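Local coordinates for aromatic-L-amino-acid decarboxylase (Catharanthus roseus, PDB 6EEW), which catalyses the pyridoxal-phosphate-dependent decarboxylation of L-tryptophan to tryptamine and of 5-hydroxy-L-tryptophan to serotonin, at residues T133-I138 / R374-W379; G160-N165 / T328-K333. All coordinates share one frame; numbering follows the deposited sequence.

Overall arrangement
After its N-terminal helices the chain forms helix 130-146, then strand 160-164, runs through most of the large seven-stranded sheet, returns as strand 328-332 and only later enters helix 375-409. Interaction 1 (133-138 with 374-379) closes the outer loop, and interaction 2 (160-165 with 328-333) closes a smaller one lying wholly within it. The principle illustrated is a helix pair laid over the margin of a sheet: interaction 2 adds the last strand within the chain, and interaction 1 joins two helices beside it. Their centres are about 11 Å apart, and polar side chains of interaction 1 reach the backbone of strand 160-164.

Interaction 1 of 2, residues T133-I138 / R374-W379; sequences TELEMI and RSLKLW
Helix segment 133-138 and segment 375-379 of helix 375-409 cross at 46°, their axes 9.2 Å apart at closest, and the backbones come nearest where Glu136 meets Ser375. Leu135 and Ser375 both point across this gap. The serine hydroxyl takes the crowded position between its own backbone N and carbonyl carbon (chi1 63°), which turns OG onto the flank of the other helix; its distance to Glu136 N is 3.3 Å, but the angle is too poor for a hydrogen bond. Ser375 CB rests 3.4 Å from Glu136 CA, a tight fit that a small residue permits. One turn further along, Leu135 and Trp379 cross at about a right angle. CD1 of Leu135 stands over one face of the indole, 3.6 Å from the centroid of the five-membered ring and only 9° off its normal, a CH-pi contact, while CD2 reaches the Trp379 CB and CE3 atoms and lies 4.3 Å from Leu376 CD1. An alanine in place of Trp379 would probably leave Leu135 CD1 without the face it packs on and open a gap between the two helices. On the Arg374 side of the contact, Glu136 OE1 pairs with Arg371 in a salt bridge and OE2 accepts from the backbone N of Ile163, whereas Arg374 NH1 donates to the Ile163 carbonyl. The second subunit also reaches this region, its Ile63 packing on Leu135. The whole is a helix crossing with a Ser-Glu close approach and a Leu-Trp CH-pi contact beside it, joining helices 130-146 and 375-409 against the edge of the large sheet in the fold type I domain of this pyridoxal-phosphate enzyme.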
# COMPACT_ATOMS: atom_id res chain seq x y z
N THR A 133 15.38 3.38 5.26
CA THR A 133 14.80 4.35 6.18
C THR A 133 15.51 5.70 6.14
O THR A 133 14.86 6.76 6.14
CB THR A 133 14.82 3.77 7.60
OG1 THR A 133 13.89 2.69 7.69
CG2 THR A 133 14.50 4.83 8.60
N GLU A 134 16.84 5.68 6.14
CA GLU A 134 17.59 6.93 6.17
C GLU A 134 17.36 7.73 4.89
O GLU A 134 17.12 8.95 4.95
CB GLU A 134 19.07 6.64 6.39
CG GLU A 134 19.36 6.02 7.75
CD GLU A 134 20.72 6.44 8.29
OE1 GLU A 134 21.33 7.35 7.70
OE2 GLU A 134 21.18 5.87 9.30
N LEU A 135 17.41 7.07 3.73
CA LEU A 135 17.14 7.78 2.49
C LEU A 135 15.72 8.31 2.46
O LEU A 135 15.47 9.35 1.87
CB LEU A 135 17.39 6.87 1.28
CG LEU A 135 17.15 7.57 -0.07
CD1 LEU A 135 18.20 8.67 -0.34
CD2 LEU A 135 17.14 6.58 -1.23
N GLU A 136 14.78 7.60 3.09
CA GLU A 136 13.42 8.15 3.12
C GLU A 136 13.36 9.44 3.92
O GLU A 136 12.74 10.42 3.49
CB GLU A 136 12.45 7.13 3.67
CG GLU A 136 11.00 7.60 3.66
CD GLU A 136 10.01 6.44 3.57
OE1 GLU A 136 10.43 5.34 3.12
OE2 GLU A 136 8.82 6.65 3.90
N MET A 137 14.00 9.46 5.09
CA MET A 137 14.05 10.70 5.85
C MET A 137 14.67 11.83 5.04
O MET A 137 14.14 12.95 4.97
CB MET A 137 14.82 10.47 7.15
CG MET A 137 14.24 9.42 8.05
SD MET A 137 15.35 9.03 9.42
CE MET A 137 15.34 10.58 10.34
N ILE A 138 15.81 11.55 4.39
CA ILE A 138 16.50 12.59 3.62
C ILE A 138 15.61 13.09 2.49
O ILE A 138 15.51 14.30 2.24
CB ILE A 138 17.84 12.06 3.08
CG1 ILE A 138 18.80 11.74 4.22
CG2 ILE A 138 18.47 13.08 2.21
CD1 ILE A 138 20.00 10.93 3.77
N ARG A 374 10.51 2.56 -0.61
CA ARG A 374 9.67 3.49 -1.34
C ARG A 374 10.42 4.75 -1.79
O ARG A 374 10.09 5.33 -2.83
CB ARG A 374 8.47 3.90 -0.46
CG ARG A 374 7.46 2.79 -0.13
CD ARG A 374 6.40 3.25 0.89
NE ARG A 374 5.46 2.17 1.17
CZ ARG A 374 4.58 2.17 2.18
NH1 ARG A 374 4.52 3.19 3.02
NH2 ARG A 374 3.77 1.13 2.35
N SER A 375 11.41 5.19 -1.02
CA SER A 375 12.02 6.49 -1.26
C SER A 375 13.01 6.48 -2.42
O SER A 375 13.34 7.56 -2.95
CB SER A 375 12.74 6.96 0.01
OG SER A 375 13.81 6.07 0.32
N LEU A 376 13.46 5.30 -2.84
CA LEU A 376 14.50 5.21 -3.85
C LEU A 376 14.08 5.91 -5.14
O LEU A 376 14.83 6.71 -5.71
CB LEU A 376 14.82 3.75 -4.15
CG LEU A 376 15.95 3.47 -5.14
CD1 LEU A 376 17.33 3.89 -4.55
CD2 LEU A 376 15.93 2.00 -5.58
N LYS A 377 12.88 5.61 -5.62
CA LYS A 377 12.47 6.18 -6.89
C LYS A 377 12.28 7.69 -6.78
O LYS A 377 12.60 8.41 -7.73
CB LYS A 377 11.19 5.49 -7.38
CG LYS A 377 9.95 5.74 -6.53
CD LYS A 377 8.73 5.13 -7.21
CE LYS A 377 7.47 5.22 -6.36
NZ LYS A 377 6.26 4.62 -7.06
N LEU A 378 11.82 8.20 -5.63
CA LEU A 378 11.73 9.65 -5.47
C LEU A 378 13.11 10.30 -5.52
O LEU A 378 13.30 11.32 -6.19
CB LEU A 378 11.05 10.01 -4.15
CG LEU A 378 9.53 10.13 -4.08
CD1 LEU A 378 9.17 10.85 -2.78
CD2 LEU A 378 8.96 10.86 -5.30
N TRP A 379 14.06 9.74 -4.77
CA TRP A 379 15.44 10.20 -4.82
C TRP A 379 15.94 10.24 -6.26
O TRP A 379 16.55 11.22 -6.68
CB TRP A 379 16.31 9.28 -3.97
CG TRP A 379 17.73 9.72 -3.78
CD1 TRP A 379 18.16 10.93 -3.33
CD2 TRP A 379 18.91 8.91 -3.96
NE1 TRP A 379 19.54 10.94 -3.26
CE2 TRP A 379 20.02 9.71 -3.63
CE3 TRP A 379 19.13 7.59 -4.39
CZ2 TRP A 379 21.33 9.23 -3.70
CZ3 TRP A 379 20.42 7.12 -4.46
CH2 TRP A 379 21.51 7.94 -4.12

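Interaction 2 of 2, residues G160-N165 / T328-K333; sequences GGVIQN and TCLWVK
An antiparallel strand pair at one margin of the seven-stranded mixed sheet of this group II decarboxylase, a pyridoxal-phosphate enzyme of fold type I, is formed by strands 160-164 and 328-332. Strand 160-164 is outermost within the chain, and strand 328-332 pairs on its other side with strand 312-315, so that it is antiparallel to both neighbours. Three hydrogen-bonded pairs, Gly160 with Val332, Val162 with Leu330 and Gln164 with Thr328, set the register. The straightest bond runs from Val332 N to Gly160 O (2.9 Å, 172°), whereas the one from Gln164 N to Thr328 O is weak at 127°. Between them lie the non-hydrogen-bonded pairs Gly161 with Trp331 and Ile163 with Cys329. Gly161 has its CA only 3.0 Å from Leu330 O, and a beta carbon here would probably come too close to that carbonyl and to the Trp331 ring.

On the face carrying Val162, Gln164 and Leu330, the side chains of Val162 and Leu330 run side by side, CG1 of the valine 3.9 Å from CD2 of the leucine. Gln164 bends at chi2 (-93°), which brings NE2 alongside the same leucine methyl; this amide makes a weak hydrogen bond to Trp365 O. The opposite face, with Ile163, Cys329 and Trp331, is covered by helices 130-146 and 375-409, and Trp331 NE1 donates a hydrogen bond to Met140 O. Near the start of strand 328-332, Thr328 touches His318, an L-tryptophan-binding residue, and its hydroxyl is hydrogen-bonded to Ser316 OG. The CG2 methyl of Ile163, anti to its backbone N, packs 3.6 Å from Thr328 O.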
# COMPACT_ATOMS: atom_id res chain seq x y z
N GLY A 160 8.24 15.71 10.89
CA GLY A 160 8.72 14.61 10.08
C GLY A 160 7.76 14.27 8.97
O GLY A 160 6.74 14.94 8.75
N GLY A 161 8.12 13.22 8.24
CA GLY A 161 7.30 12.79 7.13
C GLY A 161 7.49 11.31 6.86
O GLY A 161 8.46 10.69 7.29
N VAL A 162 6.55 10.78 6.09
CA VAL A 162 6.59 9.39 5.69
C VAL A 162 5.95 9.26 4.30
O VAL A 162 4.97 9.94 3.99
CB VAL A 162 5.88 8.49 6.74
CG1 VAL A 162 4.44 8.96 7.00
CG2 VAL A 162 5.92 7.06 6.31
N ILE A 163 6.51 8.37 3.49
CA ILE A 163 5.93 8.01 2.20
C ILE A 163 4.93 6.88 2.42
O ILE A 163 5.30 5.76 2.77
CB ILE A 163 7.01 7.59 1.20
CG1 ILE A 163 8.02 8.71 1.04
CG2 ILE A 163 6.37 7.17 -0.13
CD1 ILE A 163 9.22 8.33 0.10
N GLN A 164 3.65 7.20 2.25
CA GLN A 164 2.55 6.25 2.25
C GLN A 164 2.23 5.85 0.81
O GLN A 164 2.83 6.33 -0.16
CB GLN A 164 1.33 6.87 2.94
CG GLN A 164 1.62 7.40 4.33
CD GLN A 164 1.35 6.38 5.41
OE1 GLN A 164 0.86 5.29 5.12
NE2 GLN A 164 1.67 6.71 6.65
N ASN A 165 1.26 4.94 0.68
CA ASN A 165 0.82 4.50 -0.64
C ASN A 165 -0.21 5.45 -1.24
O ASN A 165 -0.18 5.73 -2.44
CB ASN A 165 0.21 3.10 -0.54
CG ASN A 165 1.24 2.02 -0.31
OD1 ASN A 165 2.27 1.98 -0.98
ND2 ASN A 165 0.99 1.16 0.66
N THR A 328 2.69 8.44 -2.18
CA THR A 328 2.08 9.58 -1.51
C THR A 328 2.99 10.05 -0.38
O THR A 328 3.52 9.23 0.36
CB THR A 328 0.71 9.20 -1.00
OG1 THR A 328 -0.16 9.09 -2.13
CG2 THR A 328 0.18 10.24 -0.04
N CYS A 329 3.22 11.35 -0.29
CA CYS A 329 4.05 11.92 0.76
C CYS A 329 3.17 12.57 1.80
O CYS A 329 2.23 13.30 1.47
CB CYS A 329 5.02 12.96 0.20
SG CYS A 329 6.13 12.35 -1.04
N LEU A 330 3.51 12.33 3.07
CA LEU A 330 2.77 12.86 4.20
C LEU A 330 3.76 13.50 5.15
O LEU A 330 4.78 12.88 5.49
CB LEU A 330 1.99 11.77 4.92
CG LEU A 330 1.33 12.11 6.26
CD1 LEU A 330 0.12 13.01 6.05
CD2 LEU A 330 0.96 10.82 6.96
N TRP A 331 3.53 14.76 5.48
CA TRP A 331 4.28 15.46 6.50
C TRP A 331 3.39 15.76 7.69
O TRP A 331 2.20 16.08 7.55
CB TRP A 331 4.86 16.76 5.95
CG TRP A 331 5.92 16.64 4.91
CD1 TRP A 331 7.28 16.64 5.10
CD2 TRP A 331 5.72 16.57 3.51
NE1 TRP A 331 7.93 16.57 3.89
CE2 TRP A 331 6.99 16.53 2.89
CE3 TRP A 331 4.58 16.54 2.70
CZ2 TRP A 331 7.14 16.44 1.52
CZ3 TRP A 331 4.73 16.44 1.34
CH2 TRP A 331 6.01 16.38 0.76
N VAL A 332 3.99 15.69 8.88
CA VAL A 332 3.29 15.92 10.13
C VAL A 332 4.15 16.80 11.01
O VAL A 332 5.37 16.58 11.14
CB VAL A 332 2.93 14.61 10.84
CG1 VAL A 332 2.28 14.90 12.15
CG2 VAL A 332 1.99 13.81 9.97
N LYS A 333 3.53 17.82 11.60
CA LYS A 333 4.25 18.79 12.40
C LYS A 333 4.59 18.23 13.77
O LYS A 333 5.61 18.61 14.36
CB LYS A 333 3.42 20.07 12.51
CG LYS A 333 4.16 21.26 13.09
CD LYS A 333 3.36 22.54 12.89
CE LYS A 333 2.04 22.47 13.65
NZ LYS A 333 1.20 23.67 13.35